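Local coordinates for protein aldolase (Klebsiella pneumoniae, PDB 6VOQ) that is a zinc-binding member of the class II aldolase and adducin family and assembles from four copies of one chain, at residues R116-M124 against I195-L206; V126-Y134 against L149-N160. All coordinates share one frame; numbering follows the deposited sequence.

Contact 1 (R116-M124 against I195-L206); sequences RPFTPYVVM and IRYLTADEVKEL
A cation-pi stack of Arg116 on Tyr197 marks the outer end of this contact, in which the C-terminal segment with helix 200-204 packs on segment 116-124, including helix 121-125. The Arg116 guanidinium lies flat on the phenol ring, planes 12° apart, with CZ 3.6 Å from the centroid of the Tyr197 ring. CG is anti to the backbone N, chi1 -171°, and the chain runs extended to NE, which also carries CD over the same face. Ile195 CG2 sits over the other face. Beside the stack, Leu198 N donates to Pro117 O at 3.0 Å, and a water bridges Pro117 O to Leu198 O. The rest is apolar: Pro117 CG meets Val203 CG2 at 3.8 Å, Val123 CG1 meets Val203 CG1, and Leu206 pushes CD1 against Pro120 CB at 3.7 Å while its CB touches Met124 CG. A capping box starts helix 200-204: Glu202 N donates to Thr199 OG1 at 3.0 Å; Glu202 OE2 takes Thr199 N (2.7 Å) and a salt bridge from Arg196 NH1. The Phe118 side chain packs on Leu186 and Ile187 of helix 170-190.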
loop_
_atom_site.group_PDB
_atom_site.type_symbol
_atom_site.label_atom_id
_atom_site.label_comp_id
_atom_site.label_asym_id
_atom_site.label_seq_id
_atom_site.Cartn_x
_atom_site.Cartn_y
_atom_site.Cartn_z
ATOM N N ARG A 116 24.192 0.573 3.615
ATOM C CA ARG A 116 24.889 1.454 4.538
ATOM C C ARG A 116 23.961 1.831 5.688
ATOM O O ARG A 116 22.981 2.556 5.480
ATOM C CB ARG A 116 25.364 2.698 3.800
ATOM C CG ARG A 116 26.292 3.592 4.585
ATOM C CD ARG A 116 26.781 4.654 3.639
ATOM N NE ARG A 116 27.394 5.800 4.291
ATOM C CZ ARG A 116 27.525 6.983 3.703
ATOM N NH1 ARG A 116 27.055 7.163 2.467
ATOM N NH2 ARG A 116 28.109 7.981 4.352
ATOM N N PRO A 117 24.251 1.394 6.913
ATOM C CA PRO A 117 23.232 1.431 7.974
ATOM C C PRO A 117 22.969 2.836 8.516
ATOM O O PRO A 117 23.890 3.567 8.896
ATOM C CB PRO A 117 23.813 0.504 9.052
ATOM C CG PRO A 117 25.277 0.527 8.825
ATOM C CD PRO A 117 25.475 0.691 7.340
ATOM N N PHE A 118 21.681 3.199 8.547
ATOM C CA PHE A 118 21.173 4.374 9.245
ATOM C C PHE A 118 20.122 4.009 10.284
ATOM O O PHE A 118 19.519 4.909 10.868
ATOM C CB PHE A 118 20.561 5.381 8.257
ATOM C CG PHE A 118 19.652 4.751 7.245
ATOM C CD1 PHE A 118 18.333 4.450 7.564
ATOM C CD2 PHE A 118 20.121 4.437 5.976
ATOM C CE1 PHE A 118 17.490 3.853 6.632
ATOM C CE2 PHE A 118 19.285 3.846 5.038
ATOM C CZ PHE A 118 17.967 3.547 5.367
ATOM N N THR A 119 19.851 2.724 10.483
ATOM C CA THR A 119 19.008 2.197 11.545
ATOM C C THR A 119 19.699 0.968 12.086
ATOM O O THR A 119 20.426 0.285 11.352
ATOM C CB THR A 119 17.609 1.823 11.048
ATOM O OG1 THR A 119 17.727 1.061 9.839
ATOM C CG2 THR A 119 16.792 3.067 10.790
ATOM N N PRO A 120 19.526 0.657 13.378
ATOM C CA PRO A 120 20.324 -0.408 13.997
ATOM C C PRO A 120 19.863 -1.824 13.683
ATOM O O PRO A 120 20.643 -2.764 13.878
ATOM C CB PRO A 120 20.173 -0.118 15.498
ATOM C CG PRO A 120 18.839 0.495 15.601
ATOM C CD PRO A 120 18.653 1.328 14.357
ATOM N N TYR A 121 18.645 -2.009 13.184
ATOM C CA TYR A 121 18.010 -3.320 13.272
ATOM C C TYR A 121 18.540 -4.310 12.243
ATOM O O TYR A 121 18.675 -5.498 12.556
ATOM C CB TYR A 121 16.495 -3.136 13.174
ATOM C CG TYR A 121 16.041 -2.140 14.212
ATOM C CD1 TYR A 121 16.062 -2.477 15.565
ATOM C CD2 TYR A 121 15.658 -0.847 13.856
ATOM C CE1 TYR A 121 15.688 -1.574 16.532
ATOM C CE2 TYR A 121 15.276 0.070 14.827
ATOM C CZ TYR A 121 15.294 -0.303 16.164
ATOM O OH TYR A 121 14.921 0.582 17.150
ATOM N N VAL A 122 18.882 -3.857 11.037
ATOM C CA VAL A 122 19.487 -4.768 10.074
ATOM C C VAL A 122 20.853 -5.235 10.566
ATOM O O VAL A 122 21.243 -6.387 10.355
ATOM C CB VAL A 122 19.565 -4.104 8.685
ATOM C CG1 VAL A 122 20.482 -4.889 7.753
ATOM C CG2 VAL A 122 18.184 -4.016 8.087
ATOM N N VAL A 123 21.595 -4.356 11.243
ATOM C CA VAL A 123 22.905 -4.735 11.763
ATOM C C VAL A 123 22.762 -5.780 12.856
ATOM O O VAL A 123 23.532 -6.746 12.919
ATOM C CB VAL A 123 23.651 -3.497 12.285
ATOM C CG1 VAL A 123 25.120 -3.816 12.540
ATOM C CG2 VAL A 123 23.488 -2.332 11.319
ATOM N N MET A 124 21.779 -5.601 13.739
ATOM C CA MET A 124 21.642 -6.503 14.873
ATOM C C MET A 124 21.217 -7.883 14.418
ATOM O O MET A 124 21.766 -8.892 14.875
ATOM C CB MET A 124 20.633 -5.948 15.878
ATOM C CG MET A 124 21.034 -4.612 16.469
ATOM S SD MET A 124 19.744 -3.894 17.488
ATOM C CE MET A 124 19.645 -5.124 18.780
ATOM N N ILE A 195 21.448 12.247 5.235
ATOM C CA ILE A 195 21.073 11.203 6.176
ATOM C C ILE A 195 22.058 11.196 7.333
ATOM O O ILE A 195 23.275 11.320 7.131
ATOM C CB ILE A 195 21.037 9.842 5.458
ATOM C CG1 ILE A 195 19.988 9.890 4.348
ATOM C CG2 ILE A 195 20.783 8.685 6.442
ATOM C CD1 ILE A 195 20.084 8.779 3.373
ATOM N N ARG A 196 21.530 11.063 8.550
ATOM C CA ARG A 196 22.322 10.818 9.759
ATOM C C ARG A 196 22.654 9.326 9.819
ATOM O O ARG A 196 21.979 8.535 10.479
ATOM C CB ARG A 196 21.548 11.259 11.002
ATOM C CG ARG A 196 22.362 11.982 12.081
ATOM C CD ARG A 196 23.419 11.095 12.720
ATOM N NE ARG A 196 22.842 10.013 13.509
ATOM C CZ ARG A 196 23.555 9.124 14.198
ATOM N NH1 ARG A 196 24.880 9.174 14.206
ATOM N NH2 ARG A 196 22.941 8.171 14.871
ATOM N N TYR A 197 23.702 8.932 9.102
ATOM C CA TYR A 197 24.124 7.533 9.121
ATOM C C TYR A 197 24.646 7.137 10.506
ATOM O O TYR A 197 25.093 7.975 11.296
ATOM C CB TYR A 197 25.211 7.277 8.074
ATOM C CG TYR A 197 24.720 7.281 6.648
ATOM C CD1 TYR A 197 23.964 6.230 6.149
ATOM C CD2 TYR A 197 25.011 8.341 5.795
ATOM C CE1 TYR A 197 23.509 6.230 4.839
ATOM C CE2 TYR A 197 24.567 8.347 4.489
ATOM C CZ TYR A 197 23.813 7.291 4.021
ATOM O OH TYR A 197 23.375 7.306 2.727
ATOM N N LEU A 198 24.596 5.839 10.797
ATOM C CA LEU A 198 25.184 5.360 12.038
ATOM C C LEU A 198 26.701 5.437 11.936
ATOM O O LEU A 198 27.281 5.040 10.919
ATOM C CB LEU A 198 24.738 3.934 12.335
ATOM C CG LEU A 198 23.263 3.709 12.679
ATOM C CD1 LEU A 198 23.067 2.337 13.333
ATOM C CD2 LEU A 198 22.734 4.819 13.564
ATOM N N THR A 199 27.342 5.971 12.979
ATOM C CA THR A 199 28.792 6.078 12.992
ATOM C C THR A 199 29.418 4.692 13.012
ATOM O O THR A 199 28.754 3.684 13.263
ATOM C CB THR A 199 29.273 6.881 14.198
ATOM O OG1 THR A 199 29.038 6.136 15.408
ATOM C CG2 THR A 199 28.556 8.221 14.265
ATOM N N ALA A 200 30.724 4.651 12.752
ATOM C CA ALA A 200 31.421 3.371 12.783
ATOM C C ALA A 200 31.334 2.730 14.164
ATOM O O ALA A 200 31.175 1.511 14.277
ATOM C CB ALA A 200 32.877 3.548 12.355
ATOM N N ASP A 201 31.428 3.533 15.229
ATOM C CA ASP A 201 31.330 2.962 16.571
ATOM C C ASP A 201 29.913 2.507 16.865
ATOM O O ASP A 201 29.707 1.490 17.536
ATOM C CB ASP A 201 31.798 3.969 17.621
ATOM C CG ASP A 201 33.139 4.582 17.270
ATOM O OD1 ASP A 201 33.167 5.491 16.403
ATOM O OD2 ASP A 201 34.160 4.151 17.848
ATOM N N GLU A 202 28.920 3.244 16.363
ATOM C CA GLU A 202 27.534 2.834 16.539
ATOM C C GLU A 202 27.225 1.513 15.827
ATOM O O GLU A 202 26.343 0.769 16.270
ATOM C CB GLU A 202 26.610 3.948 16.058
ATOM C CG GLU A 202 26.546 5.110 17.031
ATOM C CD GLU A 202 25.906 6.348 16.437
ATOM O OE1 GLU A 202 25.518 7.241 17.220
ATOM O OE2 GLU A 202 25.790 6.427 15.194
ATOM N N VAL A 203 27.938 1.196 14.744
ATOM C CA VAL A 203 27.702 -0.069 14.053
ATOM C C VAL A 203 28.393 -1.218 14.773
ATOM O O VAL A 203 27.880 -2.341 14.810
ATOM C CB VAL A 203 28.153 0.024 12.586
ATOM C CG1 VAL A 203 27.918 -1.302 11.886
ATOM C CG2 VAL A 203 27.420 1.166 11.858
ATOM N N LYS A 204 29.570 -0.969 15.345
ATOM C CA LYS A 204 30.269 -2.022 16.060
ATOM C C LYS A 204 29.549 -2.403 17.347
ATOM O O LYS A 204 29.651 -3.555 17.781
ATOM C CB LYS A 204 31.711 -1.591 16.349
ATOM C CG LYS A 204 32.618 -2.731 16.795
ATOM C CD LYS A 204 34.024 -2.602 16.216
ATOM C CE LYS A 204 34.040 -2.842 14.704
ATOM N NZ LYS A 204 34.463 -4.237 14.367
ATOM N N GLU A 205 28.805 -1.471 17.951
ATOM C CA GLU A 205 28.065 -1.776 19.168
ATOM C C GLU A 205 27.001 -2.843 18.954
ATOM O O GLU A 205 26.569 -3.471 19.927
ATOM C CB GLU A 205 27.376 -0.527 19.710
ATOM C CG GLU A 205 28.277 0.521 20.285
ATOM C CD GLU A 205 27.653 1.902 20.204
ATOM O OE1 GLU A 205 28.418 2.889 20.078
ATOM O OE2 GLU A 205 26.404 2.000 20.256
ATOM N N LEU A 206 26.560 -3.046 17.712
ATOM C CA LEU A 206 25.393 -3.862 17.407
ATOM C C LEU A 206 25.756 -5.268 16.946
ATOM O O LEU A 206 25.050 -5.848 16.120
ATOM C CB LEU A 206 24.531 -3.169 16.352
ATOM C CG LEU A 206 24.224 -1.696 16.604
ATOM C CD1 LEU A 206 23.749 -1.025 15.325
ATOM C CD2 LEU A 206 23.174 -1.569 17.687
HETATM O O HOH W 1 26.595 3.750 8.567
#

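Contact 2 (V126-Y134 against L149-N160); sequences VGDVPVVPY and LAPRYNAFLLAN
Strands 131-132 and 155-158 run parallel as the two strands of a beta-alpha-beta unit, with helix 140-149 as the crossover. Three backbone bonds join them: Leu157 N to Pro130 O at 2.9 Å, Val132 N to Leu157 O at 2.7 Å and Ala159 N to Val132 O at 2.8 Å. Apolar packing differs on the two faces. With Val132 and Leu158, Val132 CB rests on Leu158 CD2 at 3.7 Å, and Val132 CG2 reaches Leu149 CD1 at the end of the crossover helix; Ala145 and Leu146 of that helix also touch Val132. With Val131 and Leu157, Val131 CG1 lies near Ala159 CB, and Cys114 packs on Val131 and on Leu157. The aromatic contact is Pro130 on Tyr153: Pro130 CG stands 3.9 Å from the centroid of the Tyr153 ring, over the face but offset toward its rim, a CH-pi contact. Polar links close the end at Val126 and Asp128. One water donates to Asp128 OD2 and accepts from Tyr153 OH; another donates to the carbonyls of Val126 and Asp128 and accepts from Asn154 N. Asn154 ND2 donates to Val126 O at 2.9 Å, 24° out of the carbonyl plane.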
loop_
_atom_site.group_PDB
_atom_site.type_symbol
_atom_site.label_atom_id
_atom_site.label_comp_id
_atom_site.label_asym_id
_atom_site.label_seq_id
_atom_site.Cartn_x
_atom_site.Cartn_y
_atom_site.Cartn_z
ATOM N N VAL A 126 20.714 -9.098 11.021
ATOM C CA VAL A 126 21.104 -9.684 9.747
ATOM C C VAL A 126 22.607 -9.556 9.565
ATOM O O VAL A 126 23.298 -10.549 9.311
ATOM C CB VAL A 126 20.335 -9.044 8.574
ATOM C CG1 VAL A 126 20.644 -9.773 7.296
ATOM C CG2 VAL A 126 18.835 -9.090 8.840
ATOM N N GLY A 127 23.123 -8.344 9.711
ATOM C CA GLY A 127 24.510 -8.058 9.405
ATOM C C GLY A 127 24.665 -7.525 7.996
ATOM O O GLY A 127 23.722 -7.022 7.387
ATOM N N ASP A 128 25.880 -7.659 7.468
ATOM C CA ASP A 128 26.154 -7.180 6.123
ATOM C C ASP A 128 25.414 -8.018 5.093
ATOM O O ASP A 128 25.145 -9.204 5.299
ATOM C CB ASP A 128 27.652 -7.215 5.820
ATOM C CG ASP A 128 28.431 -6.166 6.588
ATOM O OD1 ASP A 128 27.831 -5.470 7.433
ATOM O OD2 ASP A 128 29.655 -6.053 6.363
ATOM N N VAL A 129 25.108 -7.384 3.965
ATOM C CA VAL A 129 24.390 -8.024 2.871
ATOM C C VAL A 129 25.235 -7.981 1.602
ATOM O O VAL A 129 25.353 -6.923 0.971
ATOM C CB VAL A 129 23.021 -7.363 2.650
ATOM C CG1 VAL A 129 22.279 -8.087 1.548
ATOM C CG2 VAL A 129 22.202 -7.368 3.959
ATOM N N PRO A 130 25.827 -9.097 1.187
ATOM C CA PRO A 130 26.598 -9.118 -0.059
ATOM C C PRO A 130 25.694 -9.123 -1.289
ATOM O O PRO A 130 24.485 -9.348 -1.222
ATOM C CB PRO A 130 27.390 -10.423 0.041
ATOM C CG PRO A 130 26.514 -11.308 0.854
ATOM C CD PRO A 130 25.824 -10.412 1.853
ATOM N N VAL A 131 26.315 -8.871 -2.435
ATOM C CA VAL A 131 25.606 -8.781 -3.701
ATOM C C VAL A 131 26.143 -9.860 -4.622
ATOM O O VAL A 131 27.359 -9.990 -4.793
ATOM C CB VAL A 131 25.751 -7.390 -4.337
ATOM C CG1 VAL A 131 25.030 -7.350 -5.673
ATOM C CG2 VAL A 131 25.198 -6.324 -3.386
ATOM N N VAL A 132 25.237 -10.647 -5.188
ATOM C CA VAL A 132 25.599 -11.657 -6.172
ATOM C C VAL A 132 25.402 -11.022 -7.539
ATOM O O VAL A 132 24.366 -10.382 -7.764
ATOM C CB VAL A 132 24.758 -12.931 -6.015
ATOM C CG1 VAL A 132 25.027 -13.872 -7.179
ATOM C CG2 VAL A 132 25.042 -13.591 -4.666
ATOM N N PRO A 133 26.366 -11.136 -8.452
ATOM C CA PRO A 133 26.170 -10.598 -9.800
ATOM C C PRO A 133 24.934 -11.186 -10.462
ATOM O O PRO A 133 24.423 -12.243 -10.077
ATOM C CB PRO A 133 27.451 -11.005 -10.537
ATOM C CG PRO A 133 28.467 -11.163 -9.464
ATOM C CD PRO A 133 27.721 -11.681 -8.268
ATOM N N TYR A 134 24.422 -10.453 -11.449
ATOM C CA TYR A 134 23.287 -10.951 -12.207
ATOM C C TYR A 134 23.731 -12.088 -13.113
ATOM O O TYR A 134 24.771 -12.007 -13.776
ATOM C CB TYR A 134 22.645 -9.861 -13.061
ATOM C CG TYR A 134 21.678 -10.480 -14.040
ATOM C CD1 TYR A 134 20.429 -10.917 -13.615
ATOM C CD2 TYR A 134 22.039 -10.709 -15.365
ATOM C CE1 TYR A 134 19.546 -11.528 -14.486
ATOM C CE2 TYR A 134 21.163 -11.330 -16.246
ATOM C CZ TYR A 134 19.909 -11.728 -15.797
ATOM O OH TYR A 134 19.021 -12.340 -16.652
ATOM N N LEU A 149 29.126 -17.564 -0.109
ATOM C CA LEU A 149 28.791 -16.483 0.806
ATOM C C LEU A 149 28.090 -16.975 2.062
ATOM O O LEU A 149 28.219 -16.353 3.120
ATOM C CB LEU A 149 27.902 -15.456 0.097
ATOM C CG LEU A 149 28.554 -14.687 -1.055
ATOM C CD1 LEU A 149 27.489 -13.998 -1.886
ATOM C CD2 LEU A 149 29.599 -13.680 -0.565
ATOM N N ALA A 150 27.373 -18.092 1.967
ATOM C CA ALA A 150 26.534 -18.548 3.072
ATOM C C ALA A 150 27.245 -18.702 4.416
ATOM O O ALA A 150 26.589 -18.478 5.448
ATOM C CB ALA A 150 25.856 -19.866 2.679
ATOM N N PRO A 151 28.522 -19.091 4.503
ATOM C CA PRO A 151 29.124 -19.238 5.840
ATOM C C PRO A 151 29.343 -17.927 6.560
ATOM O O PRO A 151 29.574 -17.943 7.774
ATOM C CB PRO A 151 30.458 -19.936 5.560
ATOM C CG PRO A 151 30.287 -20.568 4.243
ATOM C CD PRO A 151 29.417 -19.634 3.468
ATOM N N ARG A 152 29.279 -16.794 5.864
ATOM C CA ARG A 152 29.585 -15.517 6.478
ATOM C C ARG A 152 28.426 -14.528 6.468
ATOM O O ARG A 152 28.495 -13.514 7.175
ATOM C CB ARG A 152 30.810 -14.892 5.793
ATOM C CG ARG A 152 32.113 -15.635 6.097
ATOM C CD ARG A 152 33.235 -15.278 5.124
ATOM N NE ARG A 152 32.957 -15.785 3.782
ATOM C CZ ARG A 152 32.888 -15.026 2.692
ATOM N NH1 ARG A 152 33.090 -13.714 2.773
ATOM N NH2 ARG A 152 32.628 -15.581 1.517
ATOM N N TYR A 153 27.359 -14.791 5.725
ATOM C CA TYR A 153 26.298 -13.807 5.583
ATOM C C TYR A 153 24.945 -14.470 5.767
ATOM O O TYR A 153 24.727 -15.592 5.306
ATOM C CB TYR A 153 26.381 -13.113 4.223
ATOM C CG TYR A 153 27.691 -12.401 4.017
ATOM C CD1 TYR A 153 27.924 -11.161 4.596
ATOM C CD2 TYR A 153 28.702 -12.970 3.259
ATOM C CE1 TYR A 153 29.125 -10.501 4.423
ATOM C CE2 TYR A 153 29.909 -12.314 3.075
ATOM C CZ TYR A 153 30.111 -11.078 3.661
ATOM O OH TYR A 153 31.298 -10.414 3.492
ATOM N N ASN A 154 24.036 -13.768 6.439
ATOM C CA ASN A 154 22.710 -14.303 6.704
ATOM C C ASN A 154 21.671 -13.883 5.676
ATOM O O ASN A 154 20.542 -14.381 5.724
ATOM C CB ASN A 154 22.262 -13.880 8.096
ATOM C CG ASN A 154 23.286 -14.226 9.136
ATOM O OD1 ASN A 154 23.853 -15.320 9.115
ATOM N ND2 ASN A 154 23.550 -13.298 10.041
ATOM N N ALA A 155 22.023 -12.990 4.757
ATOM C CA ALA A 155 21.133 -12.585 3.684
ATOM C C ALA A 155 21.993 -12.168 2.500
ATOM O O ALA A 155 23.185 -11.894 2.641
ATOM C CB ALA A 155 20.198 -11.455 4.124
ATOM N N PHE A 156 21.381 -12.151 1.319
ATOM C CA PHE A 156 22.100 -11.968 0.066
ATOM C C PHE A 156 21.216 -11.218 -0.913
ATOM O O PHE A 156 20.012 -11.477 -0.995
ATOM C CB PHE A 156 22.512 -13.309 -0.571
ATOM C CG PHE A 156 22.933 -14.352 0.414
ATOM C CD1 PHE A 156 24.241 -14.406 0.858
ATOM C CD2 PHE A 156 22.027 -15.295 0.882
ATOM C CE1 PHE A 156 24.641 -15.370 1.763
ATOM C CE2 PHE A 156 22.418 -16.252 1.789
ATOM C CZ PHE A 156 23.728 -16.291 2.230
ATOM N N LEU A 157 21.813 -10.309 -1.671
ATOM C CA LEU A 157 21.076 -9.579 -2.693
ATOM C C LEU A 157 21.551 -10.080 -4.049
ATOM O O LEU A 157 22.714 -9.875 -4.418
ATOM C CB LEU A 157 21.264 -8.075 -2.543
ATOM C CG LEU A 157 20.368 -7.158 -3.377
ATOM C CD1 LEU A 157 18.904 -7.437 -3.123
ATOM C CD2 LEU A 157 20.673 -5.708 -3.071
ATOM N N LEU A 158 20.655 -10.761 -4.767
ATOM C CA LEU A 158 20.908 -11.168 -6.144
ATOM C C LEU A 158 20.661 -9.977 -7.059
ATOM O O LEU A 158 19.534 -9.480 -7.143
ATOM C CB LEU A 158 20.006 -12.333 -6.542
ATOM C CG LEU A 158 19.953 -13.559 -5.643
ATOM C CD1 LEU A 158 19.077 -14.600 -6.313
ATOM C CD2 LEU A 158 21.332 -14.121 -5.394
ATOM N N ALA A 159 21.715 -9.503 -7.714
ATOM C CA ALA A 159 21.599 -8.325 -8.561
ATOM C C ALA A 159 20.539 -8.548 -9.634
ATOM O O ALA A 159 20.379 -9.658 -10.140
ATOM C CB ALA A 159 22.950 -8.006 -9.195
ATOM N N ASN A 160 19.801 -7.483 -9.959
ATOM C CA ASN A 160 18.741 -7.530 -10.972
ATOM C C ASN A 160 17.748 -8.655 -10.695
ATOM O O ASN A 160 17.295 -9.349 -11.606
ATOM C CB ASN A 160 19.315 -7.681 -12.378
ATOM C CG ASN A 160 20.278 -6.592 -12.733
ATOM O OD1 ASN A 160 21.497 -6.754 -12.608
ATOM N ND2 ASN A 160 19.748 -5.467 -13.185
HETATM O O HOH W 2 24.831 -11.150 7.029
HETATM O O HOH W 3 31.037 -7.654 4.409
HETATM O O HOH W 4 21.480 -12.294 -9.738
#

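The centres of contacts 1 and 2 lie about 18 Å apart. Along the chain 116-124 comes first, then both segments of contact 2, and 195-206 last, so contact 1 brackets the whole beta-alpha-beta unit. Helix 121-125 leads straight toward strand 131-132, and the two contacts meet where Val122 O and Gly127 N, 2.8 Å apart, form a probable hydrogen bond. The centre of contact 2 lies about 9 Å from the centre of the chain, at the 131-132 end of the sheet, and that of contact 1 about 21 Å. Across subunits they meet again: Asn160 ND2 bonds to Phe118 O and Arg196 O of another subunit, tying the end of strand 155-158 to both segments of contact 1 there.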